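Local coordinates for protein lactate dehydrogenase, adjacent gene encodes predicted malate dehydrogenase (Cryptosporidium parvum, PDB 4ND5) that probably catalyses the NAD-dependent interconversion of (S)-lactate and pyruvate, as an L-lactate dehydrogenase of the LDH/MDH superfamily, at residues Val104-Lys109 / Gln132-Leu137; Pro123-Val128 / Asn304-Ile309; Met181-Ser186 / His215-Trp220; Ser262-Val267 / Val283-Glu288. All coordinates share one frame; numbering follows the deposited sequence.

Contact 1: Val104-Lys109 / Gln132-Leu137; sequences VAEGVK and QKVSGL
Val-134 and Ser-135, on the last turn of helix 124-135, close against Ala-105 and Lys-109 of helix 94-111, both helices belonging to the NAD-binding domain. Val-134 meets the neighbouring helix in two ways. Its CG1, anti to the backbone N (chi1 173°), rests on the methyl of Ala-105, with CG1 and CB 3.8 Å apart. Its carbonyl O accepts a hydrogen bond of 2.9 Å from NZ of Lys-109; the ammonium lies in the carbonyl plane, at a C=O...N angle of 159°. Ser-135 brings its CB to 3.9 Å from CB of Ala-105, while its O lies 3.6 Å from CD of Lys-109, alongside the aliphatic part of the chain. Its OG is used within its own helix end, accepting from the backbone N of Leu-137 in an ST turn and bonding to the carbonyl of Phe-131. Gly-136, at positive phi (72°), takes the chain out of the helix, and the end of Leu-137 then reaches helix 94-111: its CD1 sits 3.8 Å from CG1 of Val-108, the two side chains crossing at about a right angle. Phe-131 and Val-142 extend this apolar layer. Lys-109 NZ also forms a salt bridge with OE2 of Glu-106, at 3.2 Å. One ammonium thus links a carboxylate of its own helix to a carbonyl in the last turn of the next, where the helix dipole would probably favour a positive charge, beside the apolar contacts of Ala-105 and Val-108.

Contact 2: Pro123-Val128 / Asn304-Ile309; sequences PLDVMV and NEVNTI
Val-126 and Ile-309 cross at about a right angle, methyl against methyl, where helix 124-135 meets the C-terminal helix 293-311. The branch that touches on Val-126 is CG2, 3.8 Å from CG2 of Ile-309 and almost as near its CB. In Ile-309 that methyl is anti to the backbone N, while CG1 lies anti to the carbonyl carbon (chi1 -61°), a torsion that turns the short branch toward Val-126. Asp-125 and Val-306 form a second right-angled pair one turn back along the C-terminal helix: CG2 of Val-306 lies 3.7 Å from CB of Asp-125 and 3.9 Å from its OD2. The other carboxylate oxygen, OD1, is hydrogen-bonded to OG of Ser-258 on strand 253-261. At the N-cap position, Pro-123, which follows a cis peptide bond, offers its ring carbon CG to CG2 of Ile-309 at a looser 4.4 Å. The local helix axes approach to 9.4 Å and cross at -49°. Leu-94 touches both Pro-123 and Ile-309, and Ile-270 packs on Val-306. Pro-123 also touches His-177, the predicted proton acceptor, and follows Asn-122, which binds the substrate. No hydrogen bond joins the two segments: the NAD-binding and C-terminal domains meet here mainly through aliphatic carbons close beside the active site, and Asp-125 lends the seam its CB methylene, while its carboxylate is held by Ser-258.

Contact 3: Met181-Ser186 / His215-Trp220; sequences MVPATS and HTRIAW. Unlike the reference sequence in segment 181-186: Ala-184 (reference Val).
Arg-217 leaves its helix with CG anti to the carbonyl carbon (chi1 -69°) and runs extended to NE, which carries the guanidinium across to the backbone of Met-181. Met-181 reaches back with CG anti to its own N (chi1 -173°) and bends at chi3, laying SD and CE against the helix backbone. NE of Arg-217 donates to O of Met-181 over 2.9 Å at an N-H...O angle of 163°; NH2 adds a weak bond of 3.4 Å to that same O. The oxygen lies at the guanidinium edge, near its plane, so one acceptor sits between two donors. Pro-183 covers one face, its CD 3.8 Å from NH2 of Arg-217. SD of Met-181 lies 3.7 Å from O of Thr-216 and 4.0 Å from CG2 of Thr-216, whose CB in turn meets CG of Pro-183 at 4.1 Å. Phe-154 of helix 147-162 touches both Pro-183 and Thr-216, and Leu-298 of helix 293-311 touches Arg-217. Here a helix packs across an antiparallel sheet, as in the alpha/beta C-terminal domain of lactate and malate dehydrogenases, close to the substrate-binding Arg-153 and to His-177, the predicted proton acceptor.

Contact 4: Ser262-Val267 / Val283-Glu288; sequences SNHYGV and VEDILE
A type I' beta turn, His-264 to Val-267, lies in the loop between strands 253-261 and 270-279 of the C-terminal domain, and its first two residues reach over to the chain leaving strand 284-286. ND1 of His-264 donates to OE2 of Glu-288 over 3.0 Å, a His-carboxylate hydrogen bond with an N-H...O angle of 145°. ND1 approaches OE2 on its anti side, somewhat out of the carboxylate plane, and ring and carboxylate planes stand 83° apart. Glu-288 gets there with CG anti to its carbonyl carbon (chi1 -68°) and the chain extended beyond. Ile-286 packs on the imidazole: its CB makes a CH-pi contact 4.1 Å from the ring centroid of His-264, and its O lies over one face, 3.6 Å from CE1 of His-264. From Tyr-265, the phenol OH donates to O of Leu-287 at 2.9 Å, the donor tilted from the carbonyl plane; the same OH is hydrogen-bonded to the backbone N of Leu-289. CG2 of Ile-286 comes near the plane of the tyrosine ring at its edge, 4.1 Å from CE1 of Tyr-265. Two side-chain bonds thus pin the turn to the segment beyond the strand. Val-274 of strand 270-279 lies against both Tyr-265 and Ile-286, Leu-299 of helix 293-311 touches the phenol ring, and Gln-201 of the second subunit bonds to the backbone O of Glu-288.

Overall arrangement
From the N terminus, contact 1 comes first, closing a short loop between helices 94-111 and 124-135 within the NAD-binding domain. Contact 2 opens before that loop is complete, on the start of helix 124-135, so the two cross along the chain; it closes only at helix 293-311, tying the NAD-binding domain to the end of the C-terminal domain. Contacts 3 and 4 fall in series within this long span. Contact 3 sets helix 206-227 against strand 181-190, and contact 4 joins the loop segment 262-267 to strand 284-286 and the residues just after it. Contacts 1 and 3 lie on opposite sides of the chain's centre, their own centres about 31 Å apart.

Contact 1: Val104-Lys109 / Gln132-Leu137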
loop_
_atom_site.group_PDB
_atom_site.type_symbol
_atom_site.label_atom_id
_atom_site.label_comp_id
_atom_site.label_asym_id
_atom_site.label_seq_id
_atom_site.Cartn_x
_atom_site.Cartn_y
_atom_site.Cartn_z
ATOM N N VAL A 104 -8.285 -29.343 -16.304
ATOM C CA VAL A 104 -8.505 -27.938 -15.937
ATOM C C VAL A 104 -9.258 -27.204 -17.043
ATOM O O VAL A 104 -10.160 -26.407 -16.763
ATOM C CB VAL A 104 -7.181 -27.202 -15.629
ATOM C CG1 VAL A 104 -7.444 -25.735 -15.316
ATOM C CG2 VAL A 104 -6.463 -27.862 -14.462
ATOM N N ALA A 105 -8.892 -27.482 -18.292
ATOM C CA ALA A 105 -9.560 -26.886 -19.459
ATOM C C ALA A 105 -11.066 -27.126 -19.445
ATOM O O ALA A 105 -11.848 -26.208 -19.698
ATOM C CB ALA A 105 -8.961 -27.430 -20.744
ATOM N N GLU A 106 -11.469 -28.358 -19.141
ATOM C CA GLU A 106 -12.888 -28.708 -19.094
ATOM C C GLU A 106 -13.613 -27.972 -17.967
ATOM O O GLU A 106 -14.771 -27.598 -18.114
ATOM C CB GLU A 106 -13.073 -30.227 -18.946
ATOM C CG GLU A 106 -12.598 -31.040 -20.147
ATOM C CD GLU A 106 -13.254 -30.615 -21.454
ATOM O OE1 GLU A 106 -14.498 -30.488 -21.488
ATOM O OE2 GLU A 106 -12.524 -30.408 -22.447
ATOM N N GLY A 107 -12.930 -27.773 -16.843
ATOM C CA GLY A 107 -13.460 -26.944 -15.761
ATOM C C GLY A 107 -13.657 -25.503 -16.203
ATOM O O GLY A 107 -14.733 -24.936 -16.020
ATOM N N VAL A 108 -12.627 -24.927 -16.816
ATOM C CA VAL A 108 -12.651 -23.521 -17.227
ATOM C C VAL A 108 -13.753 -23.221 -18.246
ATOM O O VAL A 108 -14.577 -22.334 -18.009
ATOM C CB VAL A 108 -11.273 -23.053 -17.760
ATOM C CG1 VAL A 108 -11.368 -21.692 -18.435
ATOM C CG2 VAL A 108 -10.267 -22.985 -16.620
ATOM N N LYS A 109 -13.792 -23.941 -19.368
ATOM C CA LYS A 109 -14.797 -23.616 -20.397
ATOM C C LYS A 109 -16.232 -23.867 -19.921
ATOM O O LYS A 109 -17.167 -23.210 -20.381
ATOM C CB LYS A 109 -14.514 -24.291 -21.746
ATOM C CG LYS A 109 -14.612 -25.802 -21.795
ATOM C CD LYS A 109 -14.304 -26.285 -23.209
ATOM C CE LYS A 109 -13.714 -27.686 -23.229
ATOM N NZ LYS A 109 -13.109 -28.013 -24.554
ATOM N N GLN A 132 -4.670 -23.772 -24.569
ATOM C CA GLN A 132 -5.435 -22.955 -25.507
ATOM C C GLN A 132 -6.193 -23.837 -26.502
ATOM O O GLN A 132 -7.377 -23.614 -26.750
ATOM C CB GLN A 132 -4.522 -21.980 -26.256
ATOM C CG GLN A 132 -5.269 -20.928 -27.066
ATOM C CD GLN A 132 -5.890 -21.473 -28.342
ATOM O OE1 GLN A 132 -5.263 -22.238 -29.080
ATOM N NE2 GLN A 132 -7.131 -21.079 -28.609
ATOM N N LYS A 133 -5.505 -24.833 -27.062
ATOM C CA LYS A 133 -6.102 -25.733 -28.054
ATOM C C LYS A 133 -7.229 -26.591 -27.472
ATOM O O LYS A 133 -8.281 -26.730 -28.092
ATOM C CB LYS A 133 -5.032 -26.639 -28.674
ATOM C CG LYS A 133 -4.044 -25.917 -29.579
ATOM C CD LYS A 133 -2.793 -26.756 -29.807
ATOM C CE LYS A 133 -1.773 -26.028 -30.663
ATOM N NZ LYS A 133 -0.414 -26.628 -30.531
ATOM N N VAL A 134 -7.013 -27.158 -26.288
ATOM C CA VAL A 134 -8.022 -28.022 -25.654
ATOM C C VAL A 134 -9.189 -27.220 -25.070
ATOM O O VAL A 134 -10.339 -27.651 -25.153
ATOM C CB VAL A 134 -7.392 -28.921 -24.563
ATOM C CG1 VAL A 134 -8.458 -29.685 -23.786
ATOM C CG2 VAL A 134 -6.404 -29.889 -25.196
ATOM N N SER A 135 -8.894 -26.064 -24.477
ATOM C CA SER A 135 -9.939 -25.201 -23.917
ATOM C C SER A 135 -10.681 -24.457 -25.023
ATOM O O SER A 135 -11.894 -24.261 -24.947
ATOM C CB SER A 135 -9.339 -24.192 -22.931
ATOM O OG SER A 135 -8.656 -23.147 -23.606
ATOM N N GLY A 136 -9.940 -24.041 -26.046
ATOM C CA GLY A 136 -10.500 -23.271 -27.140
ATOM C C GLY A 136 -10.840 -21.846 -26.743
ATOM O O GLY A 136 -11.704 -21.223 -27.354
ATOM N N LEU A 137 -10.171 -21.323 -25.715
ATOM C CA LEU A 137 -10.391 -19.938 -25.314
ATOM C C LEU A 137 -9.672 -19.034 -26.298
ATOM O O LEU A 137 -8.689 -19.447 -26.915
ATOM C CB LEU A 137 -9.868 -19.667 -23.898
ATOM C CG LEU A 137 -10.567 -20.342 -22.720
ATOM C CD1 LEU A 137 -10.167 -19.640 -21.431
ATOM C CD2 LEU A 137 -12.081 -20.346 -22.876
#

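Contact 2: Pro123-Val128 / Asn304-Ile309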
loop_
_atom_site.group_PDB
_atom_site.type_symbol
_atom_site.label_atom_id
_atom_site.label_comp_id
_atom_site.label_asym_id
_atom_site.label_seq_id
_atom_site.Cartn_x
_atom_site.Cartn_y
_atom_site.Cartn_z
ATOM N N PRO A 123 6.821 -28.055 -19.961
ATOM C CA PRO A 123 7.447 -26.897 -20.613
ATOM C C PRO A 123 6.408 -25.838 -20.998
ATOM O O PRO A 123 5.398 -26.169 -21.618
ATOM C CB PRO A 123 8.105 -27.502 -21.854
ATOM C CG PRO A 123 7.334 -28.742 -22.147
ATOM C CD PRO A 123 6.593 -29.161 -20.908
ATOM N N LEU A 124 6.674 -24.579 -20.648
ATOM C CA LEU A 124 5.646 -23.527 -20.647
ATOM C C LEU A 124 4.963 -23.297 -21.990
ATOM O O LEU A 124 3.747 -23.446 -22.102
ATOM C CB LEU A 124 6.230 -22.199 -20.147
ATOM C CG LEU A 124 5.186 -21.101 -19.911
ATOM C CD1 LEU A 124 4.297 -21.455 -18.726
ATOM C CD2 LEU A 124 5.852 -19.752 -19.705
ATOM N N ASP A 125 5.750 -22.919 -22.989
ATOM C CA ASP A 125 5.229 -22.567 -24.307
ATOM C C ASP A 125 4.371 -23.690 -24.891
ATOM O O ASP A 125 3.304 -23.439 -25.458
ATOM C CB ASP A 125 6.380 -22.237 -25.258
ATOM C CG ASP A 125 7.244 -21.093 -24.755
ATOM O OD1 ASP A 125 6.687 -20.060 -24.327
ATOM O OD2 ASP A 125 8.484 -21.222 -24.791
ATOM N N VAL A 126 4.839 -24.925 -24.728
ATOM C CA VAL A 126 4.108 -26.097 -25.191
ATOM C C VAL A 126 2.801 -26.247 -24.417
ATOM O O VAL A 126 1.731 -26.427 -25.004
ATOM C CB VAL A 126 4.942 -27.389 -25.009
ATOM C CG1 VAL A 126 4.103 -28.626 -25.302
ATOM C CG2 VAL A 126 6.181 -27.363 -25.894
ATOM N N MET A 127 2.899 -26.180 -23.094
ATOM C CA MET A 127 1.747 -26.424 -22.235
ATOM C C MET A 127 0.679 -25.342 -22.393
ATOM O O MET A 127 -0.516 -25.646 -22.403
ATOM C CB MET A 127 2.187 -26.544 -20.774
ATOM C CG MET A 127 2.962 -27.816 -20.455
ATOM S SD MET A 127 1.983 -29.331 -20.564
ATOM C CE MET A 127 2.418 -29.934 -22.192
ATOM N N VAL A 128 1.107 -24.091 -22.539
ATOM C CA VAL A 128 0.169 -22.978 -22.717
ATOM C C VAL A 128 -0.621 -23.208 -24.005
ATOM O O VAL A 128 -1.856 -23.195 -23.998
ATOM C CB VAL A 128 0.891 -21.611 -22.764
ATOM C CG1 VAL A 128 -0.088 -20.487 -23.070
ATOM C CG2 VAL A 128 1.595 -21.324 -21.443
ATOM N N ASN A 304 12.063 -23.393 -32.417
ATOM C CA ASN A 304 12.186 -24.682 -33.099
ATOM C C ASN A 304 11.918 -25.867 -32.163
ATOM O O ASN A 304 11.341 -26.872 -32.581
ATOM C CB ASN A 304 13.574 -24.808 -33.745
ATOM C CG ASN A 304 13.634 -25.881 -34.824
ATOM O OD1 ASN A 304 12.613 -26.426 -35.247
ATOM N ND2 ASN A 304 14.845 -26.180 -35.285
ATOM N N GLU A 305 12.332 -25.741 -30.903
ATOM C CA GLU A 305 12.079 -26.779 -29.898
ATOM C C GLU A 305 10.594 -26.877 -29.536
ATOM O O GLU A 305 10.101 -27.963 -29.223
ATOM C CB GLU A 305 12.904 -26.523 -28.632
ATOM C CG GLU A 305 12.841 -27.659 -27.617
ATOM C CD GLU A 305 13.757 -27.449 -26.427
ATOM O OE1 GLU A 305 14.045 -26.281 -26.085
ATOM O OE2 GLU A 305 14.182 -28.457 -25.825
ATOM N N VAL A 306 9.894 -25.745 -29.577
ATOM C CA VAL A 306 8.460 -25.703 -29.272
ATOM C C VAL A 306 7.658 -26.475 -30.321
ATOM O O VAL A 306 6.689 -27.159 -29.986
ATOM C CB VAL A 306 7.935 -24.248 -29.169
ATOM C CG1 VAL A 306 6.416 -24.216 -29.039
ATOM C CG2 VAL A 306 8.574 -23.533 -27.986
ATOM N N ASN A 307 8.066 -26.363 -31.585
ATOM C CA ASN A 307 7.442 -27.123 -32.669
ATOM C C ASN A 307 7.625 -28.631 -32.495
ATOM O O ASN A 307 6.688 -29.401 -32.698
ATOM C CB ASN A 307 8.007 -26.696 -34.028
ATOM C CG ASN A 307 7.615 -25.279 -34.410
ATOM O OD1 ASN A 307 6.516 -24.817 -34.098
ATOM N ND2 ASN A 307 8.512 -24.586 -35.101
ATOM N N THR A 308 8.831 -29.038 -32.105
ATOM C CA THR A 308 9.168 -30.454 -31.954
ATOM C C THR A 308 8.388 -31.113 -30.819
ATOM O O THR A 308 7.771 -32.163 -31.008
ATOM C CB THR A 308 10.677 -30.645 -31.688
ATOM O OG1 THR A 308 11.436 -29.893 -32.644
ATOM C CG2 THR A 308 11.066 -32.119 -31.773
ATOM N N ILE A 309 8.415 -30.490 -29.643
ATOM C CA ILE A 309 7.786 -31.067 -28.454
ATOM C C ILE A 309 6.257 -31.039 -28.561
ATOM O O ILE A 309 5.585 -31.954 -28.083
ATOM C CB ILE A 309 8.267 -30.372 -27.157
ATOM C CG1 ILE A 309 9.785 -30.545 -27.002
ATOM C CG2 ILE A 309 7.559 -30.957 -25.941
ATOM C CD1 ILE A 309 10.389 -29.818 -25.819
#

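Contact 3: Met181-Ser186 / His215-Trp220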
loop_
_atom_site.group_PDB
_atom_site.type_symbol
_atom_site.label_atom_id
_atom_site.label_comp_id
_atom_site.label_asym_id
_atom_site.label_seq_id
_atom_site.Cartn_x
_atom_site.Cartn_y
_atom_site.Cartn_z
ATOM N N MET A 181 15.982 -19.765 -22.927
ATOM C CA MET A 181 15.805 -18.401 -22.434
ATOM C C MET A 181 16.759 -17.426 -23.118
ATOM O O MET A 181 17.935 -17.738 -23.299
ATOM C CB MET A 181 16.080 -18.398 -20.933
ATOM C CG MET A 181 15.797 -17.098 -20.215
ATOM S SD MET A 181 16.477 -17.146 -18.547
ATOM C CE MET A 181 15.650 -18.587 -17.878
ATOM N N VAL A 182 16.254 -16.244 -23.475
ATOM C CA VAL A 182 17.069 -15.212 -24.131
ATOM C C VAL A 182 17.000 -13.870 -23.393
ATOM O O VAL A 182 16.083 -13.079 -23.615
ATOM C CB VAL A 182 16.642 -15.000 -25.602
ATOM C CG1 VAL A 182 17.522 -13.951 -26.275
ATOM C CG2 VAL A 182 16.698 -16.319 -26.362
ATOM N N PRO A 183 17.971 -13.609 -22.500
ATOM C CA PRO A 183 18.087 -12.271 -21.928
ATOM C C PRO A 183 18.576 -11.256 -22.963
ATOM O O PRO A 183 19.769 -11.190 -23.259
ATOM C CB PRO A 183 19.108 -12.456 -20.797
ATOM C CG PRO A 183 19.069 -13.910 -20.481
ATOM C CD PRO A 183 18.832 -14.576 -21.801
ATOM N N ALA A 184 17.647 -10.476 -23.509
ATOM C CA ALA A 184 17.967 -9.495 -24.544
ATOM C C ALA A 184 18.810 -8.339 -24.000
ATOM O O ALA A 184 18.276 -7.342 -23.506
ATOM C CB ALA A 184 16.688 -8.963 -25.175
ATOM N N THR A 185 20.130 -8.469 -24.116
ATOM C CA THR A 185 21.058 -7.441 -23.628
ATOM C C THR A 185 20.838 -6.069 -24.277
ATOM O O THR A 185 21.187 -5.041 -23.696
ATOM C CB THR A 185 22.528 -7.863 -23.828
ATOM O OG1 THR A 185 22.748 -8.212 -25.199
ATOM C CG2 THR A 185 22.869 -9.055 -22.942
ATOM N N SER A 186 20.252 -6.056 -25.472
ATOM C CA SER A 186 19.903 -4.806 -26.157
ATOM C C SER A 186 18.692 -4.089 -25.542
ATOM O O SER A 186 18.442 -2.925 -25.851
ATOM C CB SER A 186 19.636 -5.088 -27.638
ATOM O OG SER A 186 18.765 -6.198 -27.789
ATOM N N HIS A 215 24.032 -16.094 -15.395
ATOM C CA HIS A 215 23.408 -16.173 -14.072
ATOM C C HIS A 215 21.875 -16.238 -14.184
ATOM O O HIS A 215 21.233 -17.056 -13.520
ATOM C CB HIS A 215 23.849 -14.963 -13.237
ATOM C CG HIS A 215 23.550 -15.077 -11.775
ATOM N ND1 HIS A 215 23.725 -14.024 -10.903
ATOM C CD2 HIS A 215 23.087 -16.109 -11.029
ATOM C CE1 HIS A 215 23.395 -14.405 -9.683
ATOM N NE2 HIS A 215 22.999 -15.664 -9.733
ATOM N N THR A 216 21.308 -15.390 -15.042
ATOM C CA THR A 216 19.866 -15.381 -15.311
ATOM C C THR A 216 19.337 -16.745 -15.759
ATOM O O THR A 216 18.250 -17.155 -15.347
ATOM C CB THR A 216 19.508 -14.357 -16.404
ATOM O OG1 THR A 216 20.170 -13.114 -16.143
ATOM C CG2 THR A 216 18.001 -14.131 -16.466
ATOM N N ARG A 217 20.106 -17.432 -16.605
ATOM C CA ARG A 217 19.695 -18.720 -17.173
ATOM C C ARG A 217 19.670 -19.860 -16.158
ATOM O O ARG A 217 18.844 -20.764 -16.277
ATOM C CB ARG A 217 20.596 -19.116 -18.354
ATOM C CG ARG A 217 20.432 -18.251 -19.597
ATOM C CD ARG A 217 20.746 -19.029 -20.870
ATOM N NE ARG A 217 20.529 -18.234 -22.083
ATOM C CZ ARG A 217 21.451 -17.486 -22.693
ATOM N NH1 ARG A 217 22.695 -17.402 -22.223
ATOM N NH2 ARG A 217 21.126 -16.807 -23.789
ATOM N N ILE A 218 20.572 -19.832 -15.176
ATOM C CA ILE A 218 20.659 -20.917 -14.179
ATOM C C ILE A 218 20.217 -20.509 -12.769
ATOM O O ILE A 218 20.334 -21.300 -11.828
ATOM C CB ILE A 218 22.079 -21.539 -14.104
ATOM C CG1 ILE A 218 23.154 -20.456 -13.982
ATOM C CG2 ILE A 218 22.346 -22.410 -15.325
ATOM C CD1 ILE A 218 24.499 -20.990 -13.540
ATOM N N ALA A 219 19.690 -19.297 -12.620
ATOM C CA ALA A 219 19.245 -18.819 -11.307
ATOM C C ALA A 219 18.302 -19.814 -10.626
ATOM O O ALA A 219 18.370 -20.001 -9.411
ATOM C CB ALA A 219 18.583 -17.454 -11.430
ATOM N N TRP A 220 17.444 -20.464 -11.411
ATOM C CA TRP A 220 16.517 -21.467 -10.880
ATOM C C TRP A 220 17.253 -22.566 -10.108
ATOM O O TRP A 220 16.786 -23.017 -9.065
ATOM C CB TRP A 220 15.664 -22.078 -12.006
ATOM C CG TRP A 220 16.399 -23.054 -12.883
ATOM C CD1 TRP A 220 17.053 -22.779 -14.048
ATOM C CD2 TRP A 220 16.558 -24.461 -12.656
ATOM N NE1 TRP A 220 17.610 -23.926 -14.561
ATOM C CE2 TRP A 220 17.321 -24.973 -13.727
ATOM C CE3 TRP A 220 16.132 -25.337 -11.649
ATOM C CZ2 TRP A 220 17.664 -26.322 -13.824
ATOM C CZ3 TRP A 220 16.475 -26.678 -11.745
ATOM C CH2 TRP A 220 17.235 -27.158 -12.826
#

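Contact 4: Ser262-Val267 / Val283-Glu288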
loop_
_atom_site.group_PDB
_atom_site.type_symbol
_atom_site.label_atom_id
_atom_site.label_comp_id
_atom_site.label_asym_id
_atom_site.label_seq_id
_atom_site.Cartn_x
_atom_site.Cartn_y
_atom_site.Cartn_z
ATOM N N SER A 262 1.484 -13.533 -33.465
ATOM C CA SER A 262 0.941 -13.710 -34.818
ATOM C C SER A 262 1.813 -13.073 -35.904
ATOM O O SER A 262 2.070 -13.699 -36.928
ATOM C CB SER A 262 -0.490 -13.168 -34.907
ATOM O OG SER A 262 -0.526 -11.766 -34.713
ATOM N N ASN A 263 2.255 -11.835 -35.686
ATOM C CA ASN A 263 3.040 -11.100 -36.691
ATOM C C ASN A 263 4.203 -10.314 -36.077
ATOM O O ASN A 263 4.405 -9.137 -36.386
ATOM C CB ASN A 263 2.129 -10.153 -37.491
ATOM C CG ASN A 263 1.146 -10.892 -38.389
ATOM O OD1 ASN A 263 1.501 -11.868 -39.052
ATOM N ND2 ASN A 263 -0.096 -10.415 -38.427
ATOM N N HIS A 264 4.963 -10.975 -35.206
ATOM C CA HIS A 264 6.157 -10.380 -34.593
ATOM C C HIS A 264 7.256 -11.431 -34.461
ATOM O O HIS A 264 6.968 -12.628 -34.385
ATOM C CB HIS A 264 5.839 -9.797 -33.209
ATOM C CG HIS A 264 4.703 -8.822 -33.199
ATOM N ND1 HIS A 264 4.875 -7.474 -33.429
ATOM C CD2 HIS A 264 3.378 -9.000 -32.979
ATOM C CE1 HIS A 264 3.706 -6.864 -33.355
ATOM N NE2 HIS A 264 2.781 -7.766 -33.084
ATOM N N TYR A 265 8.506 -10.967 -34.424
ATOM C CA TYR A 265 9.692 -11.830 -34.300
ATOM C C TYR A 265 9.816 -12.884 -35.413
ATOM O O TYR A 265 10.355 -13.977 -35.199
ATOM C CB TYR A 265 9.738 -12.487 -32.912
ATOM C CG TYR A 265 9.851 -11.485 -31.782
ATOM C CD1 TYR A 265 8.722 -11.053 -31.087
ATOM C CD2 TYR A 265 11.087 -10.959 -31.417
ATOM C CE1 TYR A 265 8.824 -10.128 -30.061
ATOM C CE2 TYR A 265 11.198 -10.035 -30.390
ATOM C CZ TYR A 265 10.066 -9.623 -29.716
ATOM O OH TYR A 265 10.180 -8.705 -28.700
ATOM N N GLY A 266 9.321 -12.546 -36.602
ATOM C CA GLY A 266 9.411 -13.426 -37.763
ATOM C C GLY A 266 8.614 -14.718 -37.689
ATOM O O GLY A 266 8.831 -15.615 -38.501
ATOM N N VAL A 267 7.691 -14.820 -36.731
ATOM C CA VAL A 267 6.837 -16.007 -36.601
ATOM C C VAL A 267 5.401 -15.683 -36.998
ATOM O O VAL A 267 5.028 -14.512 -37.101
ATOM C CB VAL A 267 6.862 -16.600 -35.175
ATOM C CG1 VAL A 267 8.263 -17.085 -34.831
ATOM C CG2 VAL A 267 6.366 -15.598 -34.136
ATOM N N VAL A 283 -3.886 -10.215 -23.434
ATOM C CA VAL A 283 -2.745 -9.786 -24.234
ATOM C C VAL A 283 -3.286 -8.888 -25.342
ATOM O O VAL A 283 -4.004 -9.355 -26.224
ATOM C CB VAL A 283 -1.982 -10.983 -24.852
ATOM C CG1 VAL A 283 -0.880 -10.498 -25.789
ATOM C CG2 VAL A 283 -1.396 -11.869 -23.764
ATOM N N GLU A 284 -2.956 -7.603 -25.281
ATOM C CA GLU A 284 -3.525 -6.604 -26.194
ATOM C C GLU A 284 -2.549 -6.153 -27.282
ATOM O O GLU A 284 -2.971 -5.629 -28.314
ATOM C CB GLU A 284 -4.033 -5.400 -25.396
ATOM C CG GLU A 284 -5.276 -5.727 -24.583
ATOM C CD GLU A 284 -5.707 -4.614 -23.648
ATOM O OE1 GLU A 284 -6.523 -4.892 -22.749
ATOM O OE2 GLU A 284 -5.240 -3.470 -23.802
ATOM N N ASP A 285 -1.252 -6.345 -27.046
ATOM C CA ASP A 285 -0.228 -6.053 -28.046
ATOM C C ASP A 285 1.063 -6.781 -27.682
ATOM O O ASP A 285 1.179 -7.351 -26.591
ATOM C CB ASP A 285 0.017 -4.542 -28.141
ATOM C CG ASP A 285 0.482 -4.094 -29.528
ATOM O OD1 ASP A 285 0.879 -4.944 -30.359
ATOM O OD2 ASP A 285 0.458 -2.873 -29.784
ATOM N N ILE A 286 2.011 -6.785 -28.614
ATOM C CA ILE A 286 3.343 -7.344 -28.394
ATOM C C ILE A 286 4.372 -6.327 -28.880
ATOM O O ILE A 286 4.255 -5.813 -29.993
ATOM C CB ILE A 286 3.525 -8.681 -29.144
ATOM C CG1 ILE A 286 2.584 -9.747 -28.568
ATOM C CG2 ILE A 286 4.970 -9.159 -29.049
ATOM C CD1 ILE A 286 2.505 -11.022 -29.386
ATOM N N LEU A 287 5.366 -6.030 -28.044
ATOM C CA LEU A 287 6.446 -5.117 -28.418
ATOM C C LEU A 287 7.568 -5.882 -29.127
ATOM O O LEU A 287 7.811 -7.050 -28.821
ATOM C CB LEU A 287 7.011 -4.407 -27.184
ATOM C CG LEU A 287 6.074 -3.493 -26.391
ATOM C CD1 LEU A 287 6.812 -2.906 -25.199
ATOM C CD2 LEU A 287 5.506 -2.387 -27.267
ATOM N N GLU A 288 8.241 -5.214 -30.063
ATOM C CA GLU A 288 9.369 -5.804 -30.801
ATOM C C GLU A 288 10.697 -5.206 -30.351
ATOM O O GLU A 288 10.969 -4.036 -30.606
ATOM C CB GLU A 288 9.220 -5.567 -32.306
ATOM C CG GLU A 288 8.067 -6.315 -32.949
ATOM C CD GLU A 288 8.152 -6.355 -34.469
ATOM O OE1 GLU A 288 9.277 -6.332 -35.017
ATOM O OE2 GLU A 288 7.085 -6.419 -35.117
#